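Local coordinates for protein DNA ligase (Archaeoglobus fulgidus, PDB 3GDE) that probably seals nicks in double-stranded DNA during replication, recombination and repair, using ATP and passing through a covalent enzyme-AMP intermediate, at residues A[430-435]-A[449-454]. Residues are numbered along the deposited sequence; the frame is centred on the assembly and turned at random.
Sequences LVVVGG and FELACL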
loop_
_atom_site.group_PDB
_atom_site.type_symbol
_atom_site.label_atom_id
_atom_site.label_comp_id
_atom_site.label_asym_id
_atom_site.label_seq_id
_atom_site.Cartn_x
_atom_site.Cartn_y
_atom_site.Cartn_z
ATOM N N LEU A 430 2.276 6.886 -8.982
ATOM C CA LEU A 430 1.610 8.105 -8.584
ATOM C C LEU A 430 0.098 7.928 -8.675
ATOM O O LEU A 430 -0.401 7.218 -9.540
ATOM C CB LEU A 430 2.093 9.293 -9.449
ATOM C CG LEU A 430 3.605 9.595 -9.429
ATOM C CD1 LEU A 430 4.038 10.494 -10.599
ATOM C CD2 LEU A 430 4.069 10.187 -8.077
ATOM N N VAL A 431 -0.621 8.563 -7.760
ATOM C CA VAL A 431 -2.080 8.458 -7.721
ATOM C C VAL A 431 -2.686 9.315 -8.836
ATOM O O VAL A 431 -2.239 10.429 -9.075
ATOM C CB VAL A 431 -2.660 8.900 -6.334
ATOM C CG1 VAL A 431 -4.188 8.659 -6.272
ATOM C CG2 VAL A 431 -1.966 8.155 -5.211
ATOM N N VAL A 432 -3.699 8.781 -9.509
ATOM C CA VAL A 432 -4.467 9.561 -10.473
ATOM C C VAL A 432 -5.558 10.350 -9.748
ATOM O O VAL A 432 -6.584 9.794 -9.330
ATOM C CB VAL A 432 -5.089 8.677 -11.555
ATOM C CG1 VAL A 432 -5.694 9.553 -12.671
ATOM C CG2 VAL A 432 -4.058 7.740 -12.105
ATOM N N VAL A 433 -5.316 11.641 -9.581
ATOM C CA VAL A 433 -6.228 12.512 -8.833
ATOM C C VAL A 433 -7.170 13.324 -9.733
ATOM O O VAL A 433 -8.143 13.920 -9.259
ATOM C CB VAL A 433 -5.458 13.434 -7.847
ATOM C CG1 VAL A 433 -4.770 12.594 -6.769
ATOM C CG2 VAL A 433 -4.445 14.338 -8.581
ATOM N N GLY A 434 -6.882 13.347 -11.031
ATOM C CA GLY A 434 -7.686 14.124 -11.974
ATOM C C GLY A 434 -7.449 13.775 -13.429
ATOM O O GLY A 434 -6.696 12.851 -13.748
ATOM N N GLY A 435 -8.091 14.524 -14.318
ATOM C CA GLY A 435 -8.018 14.235 -15.735
ATOM C C GLY A 435 -8.632 15.290 -16.633
ATOM O O GLY A 435 -9.130 16.314 -16.168
ATOM N N PHE A 449 -4.090 12.968 -17.568
ATOM C CA PHE A 449 -4.253 12.521 -16.164
ATOM C C PHE A 449 -3.359 13.274 -15.187
ATOM O O PHE A 449 -2.163 13.405 -15.407
ATOM C CB PHE A 449 -4.004 11.007 -16.031
ATOM C CG PHE A 449 -4.815 10.174 -16.979
ATOM C CD1 PHE A 449 -4.316 9.846 -18.241
ATOM C CD2 PHE A 449 -6.085 9.726 -16.627
ATOM C CE1 PHE A 449 -5.072 9.074 -19.135
ATOM C CE2 PHE A 449 -6.851 8.954 -17.520
ATOM C CZ PHE A 449 -6.345 8.629 -18.771
ATOM N N GLU A 450 -3.954 13.769 -14.109
ATOM C CA GLU A 450 -3.226 14.487 -13.052
ATOM C C GLU A 450 -2.661 13.484 -12.059
ATOM O O GLU A 450 -3.361 12.541 -11.661
ATOM C CB GLU A 450 -4.157 15.452 -12.323
ATOM C CG GLU A 450 -4.731 16.542 -13.194
ATOM C CD GLU A 450 -3.657 17.474 -13.722
ATOM O OE1 GLU A 450 -3.565 17.649 -14.955
ATOM O OE2 GLU A 450 -2.893 18.021 -12.899
ATOM N N LEU A 451 -1.408 13.692 -11.657
ATOM C CA LEU A 451 -0.672 12.694 -10.870
ATOM C C LEU A 451 -0.164 13.260 -9.557
ATOM O O LEU A 451 0.325 14.392 -9.505
ATOM C CB LEU A 451 0.506 12.122 -11.668
ATOM C CG LEU A 451 0.264 11.554 -13.071
ATOM C CD1 LEU A 451 1.602 11.345 -13.764
ATOM C CD2 LEU A 451 -0.549 10.269 -13.054
ATOM N N ALA A 452 -0.273 12.467 -8.494
ATOM C CA ALA A 452 0.099 12.943 -7.167
ATOM C C ALA A 452 0.903 11.922 -6.392
ATOM O O ALA A 452 0.672 10.719 -6.504
ATOM C CB ALA A 452 -1.145 13.357 -6.374
ATOM N N CYS A 453 1.862 12.420 -5.621
ATOM C CA CYS A 453 2.598 11.601 -4.675
ATOM C C CYS A 453 1.954 11.732 -3.278
ATOM O O CYS A 453 1.095 12.580 -3.064
ATOM C CB CYS A 453 4.082 11.999 -4.657
ATOM S SG CYS A 453 4.456 13.581 -3.885
ATOM N N LEU A 454 2.388 10.897 -2.340
ATOM C CA LEU A 454 1.801 10.829 -1.012
ATOM C C LEU A 454 2.639 11.513 0.081
ATOM O O LEU A 454 3.859 11.365 0.135
ATOM C CB LEU A 454 1.544 9.362 -0.653
ATOM C CG LEU A 454 1.013 9.043 0.752
ATOM C CD1 LEU A 454 -0.503 9.285 0.851
ATOM C CD2 LEU A 454 1.390 7.603 1.140
#
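Val431 and Ala452 form a hydrogen-bonded antiparallel pair: Val431 N reaches Ala452 O at 2.8 Å, Ala452 N reaches Val431 O at 2.9 Å, and both donors lie in the carbonyl planes. Further on, one residue is added to strand 428-437, and the pairing shifts. Val433 N still donates to Glu450 O (3.0 Å), tilted from the carbonyl plane, but Glu450 N turns to Gly434 O, standing well above the Gly434 carbonyl plane at a C=O...N angle of 112°. This is a beta bulge, with Val433 as the extra residue.

Apolar contacts mostly join residues not paired in the backbone register. Val433 CG1, set anti to its own carbonyl carbon (chi1 -65°), meets Ala452 CB at 3.7 Å, while its CG2 rests on Glu450 CB. Leu430 and Leu451 cross at about a right angle, their CB atoms 3.9 Å apart. Val432 CG1 approaches Phe449 CD2 (4.0 Å) obliquely, on the side where Phe503 and helix 473-483 pack against both residues. Glu450 CB and CG lie against its partner Gly434.

As for charge, Glu450, bent at chi2, salt-bridges Lys463 through OE2. Such a bulged, strongly curved hairpin is characteristic of the OB-fold barrel, here the ligase's C-terminal domain.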